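Local atomic coordinates of nitrogenase molybdenum-iron protein beta chain (Clostridium pasteurianum, PDB entry 4WES), a protein that forms, with the alpha chain, the molybdenum-iron component of nitrogenase, which reduces dinitrogen to ammonium, and shares an [8Fe-7S] cluster with that chain. Residues 32-40 against 218-229; 132-140 against 152-161. All coordinates share one frame; numbering follows the deposited sequence. Where two conformers were deposited one is given.

Contact 1: 32-40 against 218-229; sequences ALGIHNCLP and MYPEGGTKIEDL
Polar contacts between residues 32-40 and 218-229 centre on His36, whose backbone and ring both bind the other segment. Its amide N donates to Thr224 O at 2.8 Å, and Thr224 N donates back to Gly34 O at 3.0 Å, two nearly straight bonds that make a single beta bridge between Ile35 and Thr224. With CG anti to the backbone N (chi1 -175°), the His36 imidazole reaches across the loop, and ND1 gives its proton to Gly222 O, 2.8 Å away and near the ring plane. Asn37 OD1 lies over one face of this ring, while the Lys225 ammonium sits off-centre over the opposite face. Gly223 CA makes a CA-H...O contact with Gly34 O at 3.6 Å; having no side chain, Gly223 can lie directly against the backbone of Ile35 and His36.

Waters join the segments elsewhere: one links His36 O to Ile226 N, and another donates to both Asn37 OD1 and Tyr219 O.

Apolar contacts lie at both ends. Ile35 CG2 meets Leu229 CD1 at 3.8 Å, the side chains crossing at about a right angle; Leu39 CD1 reaches Met218 CE at 4.0 Å. Tyr219 sets CB 3.2 Å from Asn37 OD1 and brings its ring alongside Asn37 and Leu39, its hydroxyl bonded to Tyr95 O.

A type II turn, Ile35 to Cys38, thus joins helix 24-33 to strand 38-43 of an alpha/beta domain, pinned by a sequence-distant loop.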
ATOM      1  N   ALA B  32       0.601 -23.494  20.301  1.00  9.17           N
ATOM      2  CA  ALA B  32      -0.282 -23.774  21.395  1.00 10.52           C
ATOM      3  C   ALA B  32      -1.542 -22.893  21.397  1.00  9.50           C
ATOM      4  O   ALA B  32      -2.633 -23.343  21.745  1.00 10.38           O
ATOM      5  CB  ALA B  32       0.443 -23.644  22.714  1.00 10.95           C
ATOM      6  N   LEU B  33      -1.370 -21.634  21.008  1.00  9.41           N
ATOM      7  CA  LEU B  33      -2.526 -20.748  20.868  1.00  9.90           C
ATOM      8  C   LEU B  33      -3.462 -21.201  19.739  1.00  9.54           C
ATOM      9  O   LEU B  33      -4.584 -20.710  19.621  1.00 11.00           O
ATOM     10  CB  LEU B  33      -2.083 -19.301  20.685  1.00  9.27           C
ATOM     11  CG  LEU B  33      -1.507 -18.675  21.948  1.00  9.60           C
ATOM     12  CD1 LEU B  33      -0.879 -17.318  21.641  1.00 11.08           C
ATOM     13  CD2 LEU B  33      -2.547 -18.491  23.046  1.00 11.23           C
ATOM     14  N   GLY B  34      -3.010 -22.131  18.907  1.00  9.79           N
ATOM     15  CA  GLY B  34      -3.850 -22.760  17.887  1.00 10.10           C
ATOM     16  C   GLY B  34      -4.627 -23.963  18.380  1.00 10.38           C
ATOM     17  O   GLY B  34      -5.189 -24.698  17.548  1.00 10.79           O
ATOM     18  N   ILE B  35      -4.657 -24.174  19.692  1.00 10.47           N
ATOM     19  CA  ILE B  35      -5.493 -25.175  20.362  1.00 10.63           C
ATOM     20  C   ILE B  35      -6.563 -24.452  21.152  1.00 10.95           C
ATOM     21  O   ILE B  35      -6.235 -23.542  21.925  1.00 10.94           O
ATOM     22  CB  ILE B  35      -4.667 -26.042  21.334  1.00 11.15           C
ATOM     23  CG1 ILE B  35      -3.478 -26.702  20.640  1.00 11.79           C
ATOM     24  CG2 ILE B  35      -5.580 -27.039  22.042  1.00 11.52           C
ATOM     25  CD1 ILE B  35      -2.541 -27.371  21.610  1.00 13.47           C
ATOM     26  N   HIS B  36      -7.838 -24.825  20.976  1.00 10.87           N
ATOM     27  CA  HIS B  36      -8.889 -24.136  21.691  1.00 10.76           C
ATOM     28  C   HIS B  36      -8.774 -24.370  23.211  1.00 11.31           C
ATOM     29  O   HIS B  36      -8.534 -25.508  23.665  1.00 12.04           O
ATOM     30  CB  HIS B  36     -10.244 -24.639  21.185  1.00 11.67           C
ATOM     31  CG  HIS B  36     -11.412 -23.924  21.753  1.00 12.43           C
ATOM     32  ND1 HIS B  36     -11.663 -22.593  21.511  1.00 12.41           N
ATOM     33  CD2 HIS B  36     -12.432 -24.355  22.533  1.00 13.12           C
ATOM     34  CE1 HIS B  36     -12.766 -22.222  22.135  1.00 13.78           C
ATOM     35  NE2 HIS B  36     -13.256 -23.280  22.756  1.00 14.45           N
ATOM     36  N   ASN B  37      -8.968 -23.304  23.993  1.00 11.03           N
ATOM     37  CA  ASN B  37      -8.986 -23.382  25.451  1.00 10.73           C
ATOM     38  C   ASN B  37      -7.659 -23.877  26.009  1.00 11.57           C
ATOM     39  O   ASN B  37      -7.599 -24.525  27.042  1.00 12.06           O
ATOM     40  CB  ASN B  37     -10.177 -24.202  25.980  1.00 12.21           C
ATOM     41  CG  ASN B  37     -11.486 -23.523  25.756  1.00 12.13           C
ATOM     42  OD1 ASN B  37     -11.542 -22.384  25.268  1.00 13.79           O
ATOM     43  ND2 ASN B  37     -12.571 -24.239  26.107  1.00 13.89           N
ATOM     44  N   CYS B  38      -6.579 -23.513  25.324  1.00 10.85           N
ATOM     45  CA  CYS B  38      -5.222 -23.845  25.749  1.00 10.41           C
ATOM     46  C   CYS B  38      -4.495 -22.636  26.306  1.00  9.92           C
ATOM     47  O   CYS B  38      -4.476 -21.566  25.686  1.00 11.54           O
ATOM     48  CB  CYS B  38      -4.441 -24.366  24.552  1.00 10.79           C
ATOM     49  SG  CYS B  38      -2.732 -24.774  24.866  1.00 11.93           S
ATOM     50  N   LEU B  39      -3.872 -22.806  27.475  1.00 10.22           N
ATOM     51  CA  LEU B  39      -2.921 -21.826  27.945  1.00 10.41           C
ATOM     52  C   LEU B  39      -1.495 -22.353  27.675  1.00 10.01           C
ATOM     53  O   LEU B  39      -1.086 -23.366  28.247  1.00 11.08           O
ATOM     54  CB  LEU B  39      -3.085 -21.521  29.443  1.00 10.56           C
ATOM     55  CG  LEU B  39      -2.259 -20.366  29.971  1.00 10.94           C
ATOM     56  CD1 LEU B  39      -2.626 -19.069  29.287  1.00 12.50           C
ATOM     57  CD2 LEU B  39      -2.378 -20.274  31.472  1.00 13.22           C
ATOM     58  N   PRO B  40      -0.729 -21.670  26.827  1.00  9.96           N
ATOM     59  CA  PRO B  40       0.689 -22.006  26.686  1.00  9.53           C
ATOM     60  C   PRO B  40       1.426 -21.746  27.997  1.00  9.49           C
ATOM     61  O   PRO B  40       1.109 -20.772  28.704  1.00  9.99           O
ATOM     62  CB  PRO B  40       1.197 -21.042  25.603  1.00  9.98           C
ATOM     63  CG  PRO B  40      -0.047 -20.530  24.922  1.00 11.00           C
ATOM     64  CD  PRO B  40      -1.099 -20.507  25.995  1.00 10.10           C
ATOM     65  N   MET B 218     -10.525 -14.784  27.650  1.00 12.18           N
ATOM     66  CA  MET B 218      -9.165 -15.328  27.744  1.00 13.22           C
ATOM     67  C   MET B 218      -8.824 -16.357  26.705  1.00 11.68           C
ATOM     68  O   MET B 218      -7.759 -16.331  26.111  1.00 12.67           O
ATOM     69  CB  MET B 218      -8.905 -15.859  29.136  1.00 14.37           C
ATOM     70  CG  MET B 218      -7.503 -16.307  29.353  1.00 16.45           C
ATOM     71  SD  MET B 218      -7.171 -16.416  31.144  1.00 20.21           S
ATOM     72  CE  MET B 218      -5.633 -17.084  30.996  1.00 24.06           C
ATOM     73  N   TYR B 219      -9.756 -17.303  26.529  1.00 11.00           N
ATOM     74  CA  TYR B 219      -9.654 -18.345  25.506  1.00 12.17           C
ATOM     75  C   TYR B 219     -10.578 -17.962  24.379  1.00 11.84           C
ATOM     76  O   TYR B 219     -11.801 -18.116  24.486  1.00 12.89           O
ATOM     77  CB  TYR B 219      -9.965 -19.739  26.089  1.00 11.85           C
ATOM     78  CG  TYR B 219      -9.149 -20.013  27.331  1.00 12.27           C
ATOM     79  CD1 TYR B 219      -7.765 -20.114  27.260  1.00 12.59           C
ATOM     80  CD2 TYR B 219      -9.731 -20.068  28.568  1.00 12.99           C
ATOM     81  CE1 TYR B 219      -6.994 -20.266  28.391  1.00 12.65           C
ATOM     82  CE2 TYR B 219      -8.983 -20.240  29.707  1.00 13.34           C
ATOM     83  CZ  TYR B 219      -7.594 -20.316  29.621  1.00 12.40           C
ATOM     84  OH  TYR B 219      -6.826 -20.457  30.736  1.00 13.54           O
ATOM     85  N   PRO B 220     -10.014 -17.455  23.278  1.00 12.72           N
ATOM     86  CA  PRO B 220     -10.880 -17.004  22.216  1.00 13.03           C
ATOM     87  C   PRO B 220     -11.665 -18.154  21.572  1.00 12.30           C
ATOM     88  O   PRO B 220     -11.372 -19.338  21.762  1.00 12.63           O
ATOM     89  CB  PRO B 220      -9.888 -16.358  21.219  1.00 13.82           C
ATOM     90  CG  PRO B 220      -8.719 -15.944  22.065  1.00 14.25           C
ATOM     91  CD  PRO B 220      -8.611 -17.063  23.043  1.00 12.68           C
ATOM     92  N   GLU B 221     -12.597 -17.779  20.703  1.00 12.93           N
ATOM     93  CA  GLU B 221     -13.456 -18.743  20.072  1.00 14.67           C
ATOM     94  C   GLU B 221     -12.696 -19.785  19.219  1.00 13.89           C
ATOM     95  O   GLU B 221     -13.166 -20.945  19.132  1.00 14.11           O
ATOM     96  CB  GLU B 221     -14.473 -17.997  19.188  1.00 18.83           C
ATOM     97  CG  GLU B 221     -15.377 -17.027  19.919  1.00 32.55           C
ATOM     98  CD  GLU B 221     -16.642 -17.653  20.470  1.00 70.64           C
ATOM     99  OE1 GLU B 221     -17.619 -16.895  20.675  1.00135.81           O
ATOM    100  OE2 GLU B 221     -16.653 -18.883  20.702  1.00 69.50           O
ATOM    101  N   GLY B 222     -11.595 -19.398  18.605  1.00 12.71           N
ATOM    102  CA  GLY B 222     -10.902 -20.246  17.677  1.00 11.57           C
ATOM    103  C   GLY B 222     -10.003 -21.270  18.336  1.00 11.72           C
ATOM    104  O   GLY B 222     -10.013 -21.451  19.561  1.00 11.73           O
ATOM    105  N   GLY B 223      -9.192 -21.919  17.499  1.00 10.97           N
ATOM    106  CA  GLY B 223      -8.287 -22.969  17.947  1.00 11.17           C
ATOM    107  C   GLY B 223      -8.911 -24.327  17.667  1.00 11.63           C
ATOM    108  O   GLY B 223     -10.134 -24.510  17.743  1.00 12.59           O
ATOM    109  N   THR B 224      -8.076 -25.297  17.346  1.00 11.74           N
ATOM    110  CA  THR B 224      -8.594 -26.653  17.129  1.00 11.89           C
ATOM    111  C   THR B 224      -8.985 -27.274  18.457  1.00 12.33           C
ATOM    112  O   THR B 224      -8.272 -27.151  19.440  1.00 12.53           O
ATOM    113  CB  THR B 224      -7.542 -27.495  16.429  1.00 12.32           C
ATOM    114  OG1 THR B 224      -7.137 -26.750  15.274  1.00 15.63           O
ATOM    115  CG2 THR B 224      -8.092 -28.865  16.008  1.00 12.74           C
ATOM    116  N   LYS B 225     -10.159 -27.911  18.506  1.00 12.96           N
ATOM    117  CA  LYS B 225     -10.644 -28.505  19.726  1.00 14.00           C
ATOM    118  C   LYS B 225      -9.884 -29.766  20.069  1.00 12.93           C
ATOM    119  O   LYS B 225      -9.509 -30.552  19.186  1.00 13.25           O
ATOM    120  CB  LYS B 225     -12.152 -28.814  19.607  1.00 16.44           C
ATOM    121  CG  LYS B 225     -12.960 -27.526  19.464  1.00 25.79           C
ATOM    122  CD  LYS B 225     -14.389 -27.663  19.903  1.00 29.08           C
ATOM    123  CE  LYS B 225     -14.963 -26.325  20.335  1.00 40.58           C
ATOM    124  NZ  LYS B 225     -14.768 -25.284  19.298  1.00 36.08           N
ATOM    125  N   ILE B 226      -9.698 -29.976  21.372  1.00 14.15           N
ATOM    126  CA  ILE B 226      -9.026 -31.175  21.873  1.00 13.54           C
ATOM    127  C   ILE B 226      -9.604 -32.462  21.286  1.00 14.00           C
ATOM    128  O   ILE B 226      -8.857 -33.350  20.894  1.00 15.85           O
ATOM    129  CB  ILE B 226      -9.103 -31.193  23.412  1.00 15.23           C
ATOM    130  CG1 ILE B 226      -8.202 -30.115  24.021  1.00 15.58           C
ATOM    131  CG2 ILE B 226      -8.737 -32.565  23.986  1.00 18.90           C
ATOM    132  CD1 ILE B 226      -8.571 -29.742  25.432  1.00 16.72           C
ATOM    133  N   GLU B 227     -10.917 -32.556  21.183  1.00 14.87           N
ATOM    134  CA  GLU B 227     -11.503 -33.796  20.680  1.00 15.37           C
ATOM    135  C   GLU B 227     -11.114 -34.032  19.233  1.00 14.94           C
ATOM    136  O   GLU B 227     -10.949 -35.169  18.803  1.00 15.85           O
ATOM    137  CB  GLU B 227     -13.018 -33.786  20.848  1.00 20.34           C
ATOM    138  CG  GLU B 227     -13.672 -32.490  20.362  1.00 34.15           C
ATOM    139  CD  GLU B 227     -13.899 -31.400  21.441  1.00 53.47           C
ATOM    140  OE1 GLU B 227     -12.955 -30.996  22.242  1.00 23.27           O
ATOM    141  OE2 GLU B 227     -15.079 -30.924  21.434  1.00 40.45           O
ATOM    142  N   ASP B 228     -10.963 -32.955  18.469  1.00 14.50           N
ATOM    143  CA  ASP B 228     -10.514 -33.099  17.098  1.00 14.40           C
ATOM    144  C   ASP B 228      -9.034 -33.409  16.977  1.00 14.51           C
ATOM    145  O   ASP B 228      -8.617 -34.139  16.067  1.00 14.52           O
ATOM    146  CB  ASP B 228     -10.925 -31.875  16.281  1.00 15.52           C
ATOM    147  CG  ASP B 228     -12.446 -31.768  16.167  1.00 18.27           C
ATOM    148  OD1 ASP B 228     -12.967 -30.648  16.375  1.00 24.06           O
ATOM    149  OD2 ASP B 228     -13.104 -32.829  15.872  1.00 19.52           O
ATOM    150  N   LEU B 229      -8.241 -32.835  17.876  1.00 13.47           N
ATOM    151  CA  LEU B 229      -6.820 -33.219  17.937  1.00 13.31           C
ATOM    152  C   LEU B 229      -6.669 -34.721  18.231  1.00 14.70           C
ATOM    153  O   LEU B 229      -5.854 -35.416  17.624  1.00 15.00           O
ATOM    154  CB  LEU B 229      -6.097 -32.404  18.989  1.00 13.31           C
ATOM    155  CG  LEU B 229      -6.059 -30.909  18.710  1.00 13.26           C
ATOM    156  CD1 LEU B 229      -5.464 -30.149  19.867  1.00 14.06           C
ATOM    157  CD2 LEU B 229      -5.271 -30.628  17.445  1.00 14.26           C
TER
HETATM  158  O   HOH W   1     -10.300 -27.646  22.974  1.00 15.26           O
HETATM  159  O   HOH W   2      -9.161 -20.718  22.757  1.00 11.92           O
HETATM  160  O   HOH W   3     -13.309 -20.427  24.931  1.00 17.45           O

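Contact 2: 132-140 against 152-161; sequences KLVIHTNTP and NMVQGIVNYL
Ile135 lies against the ring of Tyr160 where strand 133-136, outermost within this chain in the parallel beta sheet of an alpha/beta domain, is packed by the helix that follows it, 146-161. The axes of strand 133-136 and helix segment 152-161 approach to 7.7 Å and run at 134°, between perpendicular and antiparallel.

Ile135 carries much of the apolar contact. Its CA stands 3.7 Å above the centre of the Tyr160 ring, almost on the ring normal, a CH-pi contact. CG1 lies between the backbone N and carbonyl carbon (chi1 71°), which, with chi2 extended, directs CD1 to Met153 CE and Ile157 while CG2 touches Tyr160 CB at 3.5 Å. Met153, bent at chi2 and chi3, brings SD within 3.8 Å of Thr137 CG2. Toward the start of the strand, Leu133 CD1 meets Leu161 CD2. Gly156 lets the helix backbone come close to the strand, its CA 3.7 Å from His136 O.

Thr137 OG1, set opposite the backbone N, lies 3.0 Å from Asn152 O, at best a weak bond, since its proton may go instead to a water that also joins OG1 to Gln155 OE1. Beyond it, Thr139 approaches the [8Fe-7S] cluster, its side chain about 7 Å away.

His136 points away from the helix, and Tyr160 reaches past Ile135 to meet its ring edge. The two planes are nearly perpendicular (82°), and His136 ND1 meets Tyr160 OH in a short 2.6 Å hydrogen bond, with the hydroxyl oxygen in the imidazole plane.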
ATOM      1  N   LYS B 132      -9.097 -32.403  32.397  1.00 18.64           N
ATOM      2  CA  LYS B 132      -8.076 -31.430  32.003  1.00 17.45           C
ATOM      3  C   LYS B 132      -6.836 -32.166  31.560  1.00 16.68           C
ATOM      4  O   LYS B 132      -6.588 -33.307  31.959  1.00 19.39           O
ATOM      5  CB  LYS B 132      -7.702 -30.504  33.166  1.00 18.09           C
ATOM      6  CG  LYS B 132      -8.883 -29.763  33.747  1.00 19.98           C
ATOM      7  CD  LYS B 132      -9.490 -28.777  32.776  1.00 18.44           C
ATOM      8  CE  LYS B 132     -10.464 -27.836  33.458  1.00 21.89           C
ATOM      9  NZ  LYS B 132     -10.983 -26.797  32.555  1.00 20.25           N
ATOM     10  N   LEU B 133      -5.996 -31.466  30.786  1.00 15.30           N
ATOM     11  CA  LEU B 133      -4.804 -32.076  30.231  1.00 14.02           C
ATOM     12  C   LEU B 133      -3.583 -31.186  30.395  1.00 12.37           C
ATOM     13  O   LEU B 133      -3.678 -29.950  30.327  1.00 13.21           O
ATOM     14  CB  LEU B 133      -4.989 -32.354  28.738  1.00 16.48           C
ATOM     15  CG  LEU B 133      -6.075 -33.349  28.376  1.00 18.93           C
ATOM     16  CD1 LEU B 133      -6.377 -33.357  26.900  1.00 21.80           C
ATOM     17  CD2 LEU B 133      -5.675 -34.738  28.844  1.00 23.47           C
ATOM     18  N   VAL B 134      -2.422 -31.817  30.564  1.00 13.80           N
ATOM     19  CA  VAL B 134      -1.106 -31.137  30.478  1.00 12.37           C
ATOM     20  C   VAL B 134      -0.255 -31.897  29.484  1.00 13.63           C
ATOM     21  O   VAL B 134      -0.049 -33.101  29.623  1.00 15.01           O
ATOM     22  CB  VAL B 134      -0.386 -31.104  31.847  1.00 14.01           C
ATOM     23  CG1 VAL B 134       0.969 -30.401  31.701  1.00 15.45           C
ATOM     24  CG2 VAL B 134      -1.237 -30.420  32.913  1.00 15.50           C
ATOM     25  N   ILE B 135       0.189 -31.189  28.449  1.00 12.03           N
ATOM     26  CA  ILE B 135       1.061 -31.752  27.451  1.00 11.44           C
ATOM     27  C   ILE B 135       2.360 -30.948  27.395  1.00 10.99           C
ATOM     28  O   ILE B 135       2.444 -29.861  27.964  1.00 11.98           O
ATOM     29  CB  ILE B 135       0.382 -31.793  26.060  1.00 12.38           C
ATOM     30  CG1 ILE B 135       0.219 -30.426  25.412  1.00 12.64           C
ATOM     31  CG2 ILE B 135      -0.966 -32.506  26.160  1.00 13.57           C
ATOM     32  CD1 ILE B 135      -0.145 -30.502  23.959  1.00 13.41           C
ATOM     33  N   HIS B 136       3.369 -31.477  26.720  1.00 11.02           N
ATOM     34  CA  HIS B 136       4.632 -30.734  26.613  1.00 11.62           C
ATOM     35  C   HIS B 136       5.370 -31.046  25.328  1.00 11.55           C
ATOM     36  O   HIS B 136       5.152 -32.085  24.686  1.00 12.16           O
ATOM     37  CB  HIS B 136       5.585 -31.014  27.793  1.00 12.34           C
ATOM     38  CG  HIS B 136       6.512 -32.165  27.573  1.00 13.79           C
ATOM     39  ND1 HIS B 136       6.137 -33.493  27.683  1.00 16.64           N
ATOM     40  CD2 HIS B 136       7.814 -32.165  27.236  1.00 14.02           C
ATOM     41  CE1 HIS B 136       7.179 -34.260  27.418  1.00 18.80           C
ATOM     42  NE2 HIS B 136       8.207 -33.478  27.137  1.00 18.02           N
ATOM     43  N   THR B 137       6.272 -30.124  24.980  1.00 10.90           N
ATOM     44  CA  THR B 137       7.361 -30.377  24.067  1.00 11.16           C
ATOM     45  C   THR B 137       8.648 -29.806  24.665  1.00 10.63           C
ATOM     46  O   THR B 137       8.608 -29.164  25.699  1.00 12.88           O
ATOM     47  CB  THR B 137       7.105 -29.822  22.659  1.00 12.05           C
ATOM     48  OG1 THR B 137       8.132 -30.267  21.780  1.00 13.60           O
ATOM     49  CG2 THR B 137       7.034 -28.337  22.656  1.00 12.98           C
ATOM     50  N   ASN B 138       9.773 -30.119  24.027  1.00 11.29           N
ATOM     51  CA  ASN B 138      11.088 -29.598  24.417  1.00 11.59           C
ATOM     52  C   ASN B 138      11.591 -28.688  23.317  1.00 11.51           C
ATOM     53  O   ASN B 138      11.659 -29.095  22.142  1.00 12.23           O
ATOM     54  CB  ASN B 138      12.084 -30.752  24.643  1.00 13.04           C
ATOM     55  CG  ASN B 138      11.672 -31.634  25.794  1.00 13.28           C
ATOM     56  OD1 ASN B 138      10.918 -32.620  25.620  1.00 15.92           O
ATOM     57  ND2 ASN B 138      12.116 -31.282  26.991  1.00 13.30           N
ATOM     58  N   THR B 139      11.922 -27.463  23.682  1.00 10.54           N
ATOM     59  CA  THR B 139      12.234 -26.386  22.733  1.00 10.71           C
ATOM     60  C   THR B 139      13.519 -25.641  23.104  1.00 11.00           C
ATOM     61  O   THR B 139      13.495 -24.459  23.428  1.00 11.44           O
ATOM     62  CB  THR B 139      11.031 -25.432  22.620  1.00 10.56           C
ATOM     63  OG1 THR B 139      10.570 -25.044  23.916  1.00 10.65           O
ATOM     64  CG2 THR B 139       9.889 -26.092  21.883  1.00 11.66           C
ATOM     65  N   PRO B 140      14.658 -26.337  23.024  1.00 11.01           N
ATOM     66  CA  PRO B 140      15.938 -25.662  23.280  1.00 11.73           C
ATOM     67  C   PRO B 140      16.224 -24.562  22.289  1.00 10.08           C
ATOM     68  O   PRO B 140      16.285 -24.788  21.092  1.00 11.47           O
ATOM     69  CB  PRO B 140      16.956 -26.780  23.148  1.00 12.63           C
ATOM     70  CG  PRO B 140      16.320 -27.776  22.219  1.00 12.25           C
ATOM     71  CD  PRO B 140      14.841 -27.720  22.572  1.00 12.24           C
ATOM     72  N   ASN B 152       8.127 -28.593  16.868  1.00  9.73           N
ATOM     73  CA  ASN B 152       8.196 -29.398  18.078  1.00 10.16           C
ATOM     74  C   ASN B 152       6.875 -29.400  18.863  1.00  9.49           C
ATOM     75  O   ASN B 152       6.410 -30.455  19.321  1.00 10.93           O
ATOM     76  CB  ASN B 152       9.365 -28.926  18.971  1.00  9.81           C
ATOM     77  CG  ASN B 152      10.691 -29.393  18.459  1.00 10.75           C
ATOM     78  OD1 ASN B 152      10.786 -30.415  17.781  1.00 12.09           O
ATOM     79  ND2 ASN B 152      11.731 -28.654  18.761  1.00 10.78           N
ATOM     80  N   MET B 153       6.205 -28.264  18.949  1.00  9.83           N
ATOM     81  CA  MET B 153       4.932 -28.220  19.645  1.00 10.41           C
ATOM     82  C   MET B 153       3.915 -29.086  18.901  1.00 10.73           C
ATOM     83  O   MET B 153       3.095 -29.763  19.529  1.00 11.26           O
ATOM     84  CB  MET B 153       4.421 -26.777  19.777  1.00 10.39           C
ATOM     85  CG  MET B 153       3.199 -26.640  20.694  1.00 10.46           C
ATOM     86  SD  MET B 153       3.559 -26.757  22.469  1.00 12.65           S
ATOM     87  CE  MET B 153       3.132 -28.419  22.809  1.00 13.52           C
ATOM     88  N   VAL B 154       3.928 -29.049  17.565  1.00 10.36           N
ATOM     89  CA  VAL B 154       2.999 -29.909  16.808  1.00 11.18           C
ATOM     90  C   VAL B 154       3.288 -31.373  17.109  1.00 11.26           C
ATOM     91  O   VAL B 154       2.359 -32.185  17.302  1.00 12.20           O
ATOM     92  CB  VAL B 154       3.064 -29.598  15.300  1.00 11.99           C
ATOM     93  CG1 VAL B 154       2.161 -30.510  14.519  1.00 13.30           C
ATOM     94  CG2 VAL B 154       2.688 -28.141  15.026  1.00 11.56           C
ATOM     95  N   GLN B 155       4.559 -31.756  17.146  1.00 10.83           N
ATOM     96  CA  GLN B 155       4.917 -33.077  17.582  1.00 11.93           C
ATOM     97  C   GLN B 155       4.380 -33.409  18.968  1.00 11.78           C
ATOM     98  O   GLN B 155       3.855 -34.530  19.202  1.00 13.25           O
ATOM     99  CB  GLN B 155       6.435 -33.276  17.550  1.00 12.26           C
ATOM    100  CG  GLN B 155       6.795 -34.702  17.929  1.00 14.57           C
ATOM    101  CD  GLN B 155       8.241 -34.889  18.184  1.00 17.45           C
ATOM    102  OE1 GLN B 155       8.850 -34.145  18.950  1.00 19.12           O
ATOM    103  NE2 GLN B 155       8.825 -35.874  17.514  1.00 20.96           N
ATOM    104  N   GLY B 156       4.479 -32.471  19.905  1.00 11.78           N
ATOM    105  CA  GLY B 156       3.933 -32.714  21.251  1.00 12.11           C
ATOM    106  C   GLY B 156       2.443 -32.955  21.271  1.00 12.10           C
ATOM    107  O   GLY B 156       1.945 -33.818  21.993  1.00 12.76           O
ATOM    108  N   ILE B 157       1.714 -32.201  20.467  1.00 11.53           N
ATOM    109  CA  ILE B 157       0.281 -32.422  20.300  1.00 12.52           C
ATOM    110  C   ILE B 157       0.003 -33.846  19.832  1.00 13.07           C
ATOM    111  O   ILE B 157      -0.828 -34.572  20.410  1.00 13.58           O
ATOM    112  CB  ILE B 157      -0.312 -31.406  19.294  1.00 12.87           C
ATOM    113  CG1 ILE B 157      -0.272 -29.984  19.838  1.00 14.14           C
ATOM    114  CG2 ILE B 157      -1.722 -31.810  18.894  1.00 13.75           C
ATOM    115  CD1 ILE B 157      -0.546 -28.903  18.805  1.00 15.58           C
ATOM    116  N   VAL B 158       0.734 -34.290  18.807  1.00 12.33           N
ATOM    117  CA  VAL B 158       0.560 -35.663  18.307  0.56 12.16           C
ATOM    118  C   VAL B 158       0.905 -36.687  19.383  1.00 12.48           C
ATOM    119  O   VAL B 158       0.156 -37.645  19.631  1.00 14.44           O
ATOM    120  CB  VAL B 158       1.410 -35.922  17.051  0.56  9.52           C
ATOM    121  CG1 VAL B 158       1.311 -37.383  16.631  0.56  8.47           C
ATOM    122  CG2 VAL B 158       0.991 -35.042  15.878  0.56  9.86           C
ATOM    123  N   ASN B 159       2.050 -36.497  20.025  1.00 12.82           N
ATOM    124  CA  ASN B 159       2.533 -37.443  21.031  1.00 14.19           C
ATOM    125  C   ASN B 159       1.500 -37.675  22.124  1.00 14.71           C
ATOM    126  O   ASN B 159       1.256 -38.815  22.517  1.00 15.98           O
ATOM    127  CB  ASN B 159       3.774 -36.930  21.737  1.00 13.32           C
ATOM    128  CG  ASN B 159       5.059 -37.065  20.930  1.00 15.64           C
ATOM    129  OD1 ASN B 159       5.164 -37.834  19.978  1.00 15.64           O
ATOM    130  ND2 ASN B 159       6.065 -36.286  21.334  1.00 15.61           N
ATOM    131  N   TYR B 160       0.873 -36.614  22.618  1.00 13.51           N
ATOM    132  CA  TYR B 160      -0.076 -36.736  23.720  1.00 14.23           C
ATOM    133  C   TYR B 160      -1.495 -37.017  23.321  1.00 15.32           C
ATOM    134  O   TYR B 160      -2.184 -37.699  24.072  1.00 18.36           O
ATOM    135  CB  TYR B 160      -0.077 -35.441  24.544  1.00 14.57           C
ATOM    136  CG  TYR B 160       1.053 -35.323  25.555  1.00 13.74           C
ATOM    137  CD1 TYR B 160       2.312 -34.854  25.190  1.00 13.85           C
ATOM    138  CD2 TYR B 160       0.871 -35.691  26.878  1.00 15.35           C
ATOM    139  CE1 TYR B 160       3.332 -34.739  26.117  1.00 13.99           C
ATOM    140  CE2 TYR B 160       1.870 -35.571  27.820  1.00 16.89           C
ATOM    141  CZ  TYR B 160       3.115 -35.088  27.437  1.00 14.34           C
ATOM    142  OH  TYR B 160       4.084 -34.957  28.396  1.00 17.53           O
ATOM    143  N   LEU B 161      -1.945 -36.490  22.172  1.00 14.27           N
ATOM    144  CA  LEU B 161      -3.373 -36.496  21.876  1.00 14.19           C
ATOM    145  C   LEU B 161      -3.841 -37.447  20.765  1.00 14.09           C
ATOM    146  O   LEU B 161      -4.896 -38.062  20.884  1.00 16.33           O
ATOM    147  CB  LEU B 161      -3.843 -35.076  21.582  1.00 14.33           C
ATOM    148  CG  LEU B 161      -3.597 -34.087  22.697  1.00 17.15           C
ATOM    149  CD1 LEU B 161      -4.123 -32.728  22.287  1.00 18.02           C
ATOM    150  CD2 LEU B 161      -4.173 -34.512  24.045  1.00 22.43           C
TER
HETATM  151  O   HOH W   4       6.292 -34.423  23.603  1.00 20.95           O
HETATM  152  O   HOH W   5       7.811 -32.935  21.230  1.00 19.52           O

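From the N terminus, the chain leaves helix 24-33 and turns into strand 38-43, carrying the first half of contact 1. It then builds strand 99-104, which separates strand 38-43 from strand 133-136 in the same parallel sheet. Contact 2 closes a short loop, from strand 133-136 to helix 146-161, nested inside the far longer loop that contact 1 closes when residues 218-229 return to the turn at 35-38. The two join directly: Ile35 CD1 packs on Ile157 CD1, and Leu229 and Ile226 lie against Leu161 and Leu133. Helix 146-161 thus links strand 133-136, outermost in this chain's sheet, to the returning segment and the helix-strand turn.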